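Acyl-CoA thioesterase (Alicyclobacillus acidocaldarius subsp. acidocaldarius, PDB 3RQB) is of unknown function but has a hot-dog fold and probably hydrolyses acyl-CoA thioesters. Local coordinates at the interface of chains A and B. Coordinates in Å, arbitrary orientation; residue numbers count along the deposited sequence, not the author numbering. Chains: chain A/B, Uncharacterized protein.

Contact 1: the interface of chains A and B. Residues chain A 210-212, 262-264; chain B 64, 214.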
# COMPACT_ATOMS: atom_id res chain seq x y z
N THR A 210 5.29 7.73 1.13
CA THR A 210 5.18 6.29 1.07
C THR A 210 4.56 5.80 -0.24
O THR A 210 3.70 6.46 -0.85
CB THR A 210 4.42 5.77 2.29
OG1 THR A 210 4.66 4.36 2.43
CG2 THR A 210 2.93 6.03 2.14
N PHE A 211 5.03 4.62 -0.66
CA PHE A 211 4.78 4.10 -2.01
C PHE A 211 4.68 2.57 -1.94
O PHE A 211 5.40 1.92 -1.17
CB PHE A 211 5.94 4.51 -2.92
CG PHE A 211 5.83 4.00 -4.32
CD1 PHE A 211 4.60 3.96 -4.97
CD2 PHE A 211 6.97 3.62 -5.02
CE1 PHE A 211 4.51 3.50 -6.30
CE2 PHE A 211 6.89 3.16 -6.34
CZ PHE A 211 5.66 3.11 -6.98
N THR A 212 3.77 2.01 -2.74
CA THR A 212 3.51 0.57 -2.68
C THR A 212 3.28 -0.02 -4.08
O THR A 212 2.53 0.54 -4.90
CB THR A 212 2.30 0.24 -1.74
OG1 THR A 212 2.58 0.66 -0.39
CG2 THR A 212 2.01 -1.25 -1.74
N THR A 262 0.00 2.27 -4.88
CA THR A 262 -0.54 3.37 -4.11
C THR A 262 0.62 4.20 -3.66
O THR A 262 1.73 3.70 -3.46
CB THR A 262 -1.37 2.91 -2.88
OG1 THR A 262 -0.66 1.90 -2.15
CG2 THR A 262 -2.72 2.39 -3.33
N GLN A 263 0.35 5.48 -3.50
CA GLN A 263 1.37 6.41 -3.11
C GLN A 263 0.68 7.33 -2.15
O GLN A 263 -0.51 7.60 -2.29
CB GLN A 263 1.82 7.17 -4.33
CG GLN A 263 2.88 8.17 -4.06
CD GLN A 263 3.74 8.37 -5.28
OE1 GLN A 263 3.84 7.46 -6.12
NE2 GLN A 263 4.35 9.54 -5.41
N LEU A 264 1.40 7.83 -1.15
CA LEU A 264 0.82 8.86 -0.33
C LEU A 264 1.67 10.09 -0.38
O LEU A 264 2.88 10.02 -0.16
CB LEU A 264 0.66 8.39 1.10
CG LEU A 264 -0.17 9.43 1.86
CD1 LEU A 264 -1.57 9.53 1.26
CD2 LEU A 264 -0.22 9.07 3.34
N ALA B 64 0.22 6.84 7.40
CA ALA B 64 0.12 5.60 6.65
C ALA B 64 0.59 4.42 7.49
O ALA B 64 1.38 4.57 8.42
CB ALA B 64 0.93 5.69 5.37
N TYR B 214 -3.99 4.29 4.21
CA TYR B 214 -3.68 5.70 4.26
C TYR B 214 -4.83 6.39 4.98
O TYR B 214 -5.99 6.16 4.63
CB TYR B 214 -3.56 6.25 2.84
CG TYR B 214 -2.45 5.65 2.01
CD1 TYR B 214 -1.45 4.89 2.60
CD2 TYR B 214 -2.39 5.87 0.65
CE1 TYR B 214 -0.42 4.36 1.85
CE2 TYR B 214 -1.37 5.35 -0.12
CZ TYR B 214 -0.38 4.59 0.48
OH TYR B 214 0.64 4.08 -0.28
O HOH W 1 2.54 3.04 1.21
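Strand 210-215 of the hot-dog fold lies at the chain boundary in both copies, and from it B:Tyr214 reaches into chain A between A:Thr210 and the strand 257-267 residues A:Thr262 and A:Leu264. Its phenol oxygen OH accepts a hydrogen bond from the hydroxyl OG1 of A:Thr262, at 3.2 Å. A water then links the two chains: it lies in the plane of the tyrosine ring, at its phenolic edge, 2.6 Å from OH. On the chain A side the same water is met by OG1 of A:Thr210 at 2.8 Å and by OG1 of A:Thr212 at 2.9 Å. The two threonines point their hydroxyls at it by different torsions, A:Thr210 with OG1 anti to the backbone N (chi1 -163°) and A:Thr212 with OG1 beside it (-61°). Three hydroxyls thus hold one water, a worked example of how a phenol hydroxyl is satisfied where two chains meet. Carbon packing fixes the rest of the ring. A:Leu264 runs antiparallel to it, setting CB over the centre of one face, 3.8 Å above the plane, while its CD1 lies near CD2 of the ring. The backbone N of A:Gln263 lies in plane at the edge. Opposed to the ring, the methyl CG2 of A:Thr210 meets CE1 of B:Tyr214 at 3.8 Å and touches CB of B:Ala64 at the same distance.

Contact 2: the interface of chains A and B. Residues chain A 68, 209-210; chain B 64, 93, 109, 111, 214.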
# COMPACT_ATOMS: atom_id res chain seq x y z
N ASN A 68 9.19 3.80 2.21
CA ASN A 68 8.95 5.08 2.87
C ASN A 68 10.18 5.95 2.71
O ASN A 68 11.31 5.50 2.92
CB ASN A 68 8.66 4.85 4.36
CG ASN A 68 7.81 3.61 4.59
OD1 ASN A 68 8.34 2.50 4.71
ND2 ASN A 68 6.49 3.78 4.64
N VAL A 209 5.83 10.36 0.72
CA VAL A 209 6.20 9.78 1.99
C VAL A 209 6.24 8.26 1.87
O VAL A 209 7.11 7.59 2.42
CB VAL A 209 5.21 10.20 3.10
CG1 VAL A 209 5.00 11.71 3.06
CG2 VAL A 209 3.87 9.48 2.95
N THR A 210 5.29 7.73 1.13
CA THR A 210 5.18 6.29 1.07
C THR A 210 4.56 5.80 -0.24
O THR A 210 3.70 6.46 -0.85
CB THR A 210 4.42 5.77 2.29
OG1 THR A 210 4.66 4.36 2.43
CG2 THR A 210 2.93 6.03 2.14
N ALA B 64 0.22 6.84 7.40
CA ALA B 64 0.12 5.60 6.65
C ALA B 64 0.59 4.42 7.49
O ALA B 64 1.38 4.57 8.42
CB ALA B 64 0.93 5.69 5.37
N HIS B 93 8.88 8.62 10.85
CA HIS B 93 8.79 7.26 10.29
C HIS B 93 9.14 6.17 11.30
O HIS B 93 10.19 6.24 11.96
CB HIS B 93 9.73 7.10 9.10
CG HIS B 93 9.26 7.77 7.85
ND1 HIS B 93 9.34 9.13 7.66
CD2 HIS B 93 8.75 7.25 6.70
CE1 HIS B 93 8.88 9.43 6.46
NE2 HIS B 93 8.51 8.31 5.86
N THR B 109 5.52 -0.78 8.78
CA THR B 109 6.14 0.53 8.73
C THR B 109 5.02 1.56 8.86
O THR B 109 3.89 1.34 8.41
CB THR B 109 6.96 0.76 7.43
OG1 THR B 109 6.10 0.72 6.28
CG2 THR B 109 8.06 -0.29 7.28
N VAL B 111 4.00 6.01 9.10
CA VAL B 111 4.37 7.39 8.96
C VAL B 111 3.46 8.23 9.83
O VAL B 111 2.25 8.18 9.69
CB VAL B 111 4.24 7.84 7.51
CG1 VAL B 111 4.83 9.23 7.35
CG2 VAL B 111 4.94 6.84 6.59
N TYR B 214 -3.99 4.29 4.21
CA TYR B 214 -3.68 5.70 4.26
C TYR B 214 -4.83 6.39 4.98
O TYR B 214 -5.99 6.16 4.63
CB TYR B 214 -3.56 6.25 2.84
CG TYR B 214 -2.45 5.65 2.01
CD1 TYR B 214 -1.45 4.89 2.60
CD2 TYR B 214 -2.39 5.87 0.65
CE1 TYR B 214 -0.42 4.36 1.85
CE2 TYR B 214 -1.37 5.35 -0.12
CZ TYR B 214 -0.38 4.59 0.48
OH TYR B 214 0.64 4.08 -0.28
O HOH W 2 2.54 3.04 1.21
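OG1 of B:Thr109 donates a hydrogen bond to the side-chain carbonyl oxygen OD1 of A:Asn68, a weak one at 3.3 Å. The two side chains meet at a slant. The hydroxyl lies off the amide plane and almost as near ND2 of A:Asn68 (3.5 Å from OG1), while CB of the threonine sits by OD1. The same nitrogen ND2 is 3.9 Å from the methyl CG2 of B:Val111, the asparagine and valine side chains running past each other in opposite directions. B:Val111 uses its branches for separate tasks: with CG1 anti to the backbone N (chi1 -171°), that methyl lies 4.0 Å above one face of the B:His93 ring, towards its rim, while CG2 is left for the asparagine. The valine is therefore a second-shell support for the imidazole as well as a direct partner of chain A. The histidine in turn offers its CD2 to CB of A:Asn68, and the backbone O of A:Val209 lies in plane at the edge of the imidazole, 3.8 Å from NE2, too far for a bond. Packing around the amide thus accompanies the weak bond. In the fold, A:Asn68 stands near the end of strand 61-69 and A:Val209 in the short break ahead of strand 210-215, facing neighbouring chain B strands, 91-100 with B:His93 and 103-113 with B:Thr109 and B:Val111.

Contact 3: the interface of chains A and B. Residues chain A 63-64, 214, 216, 260; chain B 245, 264.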
# COMPACT_ATOMS: atom_id res chain seq x y z
N LEU A 63 6.91 -10.17 -4.92
CA LEU A 63 5.46 -10.18 -4.76
C LEU A 63 4.98 -8.77 -4.50
O LEU A 63 4.14 -8.24 -5.23
CB LEU A 63 5.03 -11.09 -3.62
CG LEU A 63 5.02 -12.61 -3.85
CD1 LEU A 63 4.73 -13.35 -2.56
CD2 LEU A 63 4.01 -12.98 -4.90
N ALA A 64 5.48 -8.18 -3.43
CA ALA A 64 5.11 -6.82 -3.03
C ALA A 64 6.27 -6.00 -2.41
O ALA A 64 7.19 -6.56 -1.81
CB ALA A 64 3.89 -6.87 -2.07
N TYR A 214 2.24 -3.75 -5.82
CA TYR A 214 1.93 -5.16 -5.83
C TYR A 214 2.24 -5.61 -7.25
O TYR A 214 1.93 -4.90 -8.20
CB TYR A 214 0.46 -5.37 -5.53
CG TYR A 214 0.05 -4.99 -4.13
CD1 TYR A 214 0.98 -4.93 -3.11
CD2 TYR A 214 -1.28 -4.71 -3.83
CE1 TYR A 214 0.60 -4.59 -1.81
CE2 TYR A 214 -1.68 -4.36 -2.53
CZ TYR A 214 -0.73 -4.31 -1.52
OH TYR A 214 -1.10 -3.97 -0.23
N LEU A 216 1.05 -8.10 -9.79
CA LEU A 216 -0.01 -9.08 -10.00
C LEU A 216 0.21 -10.08 -11.14
O LEU A 216 -0.39 -11.15 -11.14
CB LEU A 216 -1.36 -8.38 -10.13
CG LEU A 216 -1.78 -7.69 -8.83
CD1 LEU A 216 -3.05 -6.89 -9.02
CD2 LEU A 216 -1.97 -8.71 -7.73
N THR A 260 -0.26 -3.09 -9.43
CA THR A 260 -1.04 -1.96 -8.95
C THR A 260 -0.14 -1.20 -8.00
O THR A 260 0.82 -1.77 -7.48
CB THR A 260 -2.32 -2.37 -8.20
OG1 THR A 260 -2.02 -3.39 -7.23
CG2 THR A 260 -3.36 -2.90 -9.18
N ASP B 245 -5.86 -9.13 -4.98
CA ASP B 245 -5.71 -7.87 -4.27
C ASP B 245 -7.06 -7.25 -3.90
O ASP B 245 -8.08 -7.52 -4.52
CB ASP B 245 -4.93 -6.87 -5.12
CG ASP B 245 -5.82 -6.11 -6.09
OD1 ASP B 245 -6.72 -6.74 -6.69
OD2 ASP B 245 -5.62 -4.89 -6.24
N LEU B 264 -2.85 -7.35 -0.31
CA LEU B 264 -2.39 -8.40 -1.21
C LEU B 264 -2.63 -9.74 -0.53
O LEU B 264 -2.19 -9.97 0.59
CB LEU B 264 -0.92 -8.24 -1.55
CG LEU B 264 -0.47 -9.27 -2.59
CD1 LEU B 264 -1.34 -9.15 -3.83
CD2 LEU B 264 1.02 -9.16 -2.96
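Ring packing leads: B:Leu264 places its CB over the centre of one face of A:Tyr214, 3.8 Å above the plane, a CH-pi contact in which the two side chains pass in opposite directions. Chi1 of -67° sends the ring of A:Tyr214 out beside its backbone N, and chi2 of -22° turns its broad side to the leucine. With this face removed, an alanine here would probably leave CB of B:Leu264 without its aromatic partner and open a gap between the chains. Aliphatic contacts come next. The leucine carries CG anti to its backbone N (-175°), and its two methyls part: CD2 goes to CB of A:Ala64 at 3.8 Å, near the backbone O of A:Leu63, and CD1 to CD2 of A:Leu216 at 4.0 Å. One leucine thus touches A:Tyr214, A:Ala64 and A:Leu216 with different carbons, a common way of building a dimer seam. The polar fringe is looser. The carboxylate of B:Asp245 faces A:Thr260 from the opposite direction, OD2 being 4.0 Å from OG1, beyond bonding distance, while the A:Leu216 and B:Asp245 side chains cross at about a right angle, CD1 near CG of the acid. Together the contacts join strands 243-251 and 257-267 of chain B to chain A and probably hold the two-fold pair together.

Contacts 1 and 2 are neighbours, their C-alpha centres about 6 Å apart, and share A:Thr210, B:Ala64 and B:Tyr214, so they form one continuous patch. Contact 3 lies about 13 Å from contact 1 and about 18 Å from contact 2. It reuses elements of contact 1 with the chains exchanged: the packing of Tyr214 against Leu264 occurs in both, as two-fold symmetry requires. Strands 61-69 and 210-215 contribute to all three. The same few strands, used twice about the axis, thus build an extended seam, consistent with a dimer, although the structure alone does not show that this assembly forms in the cell.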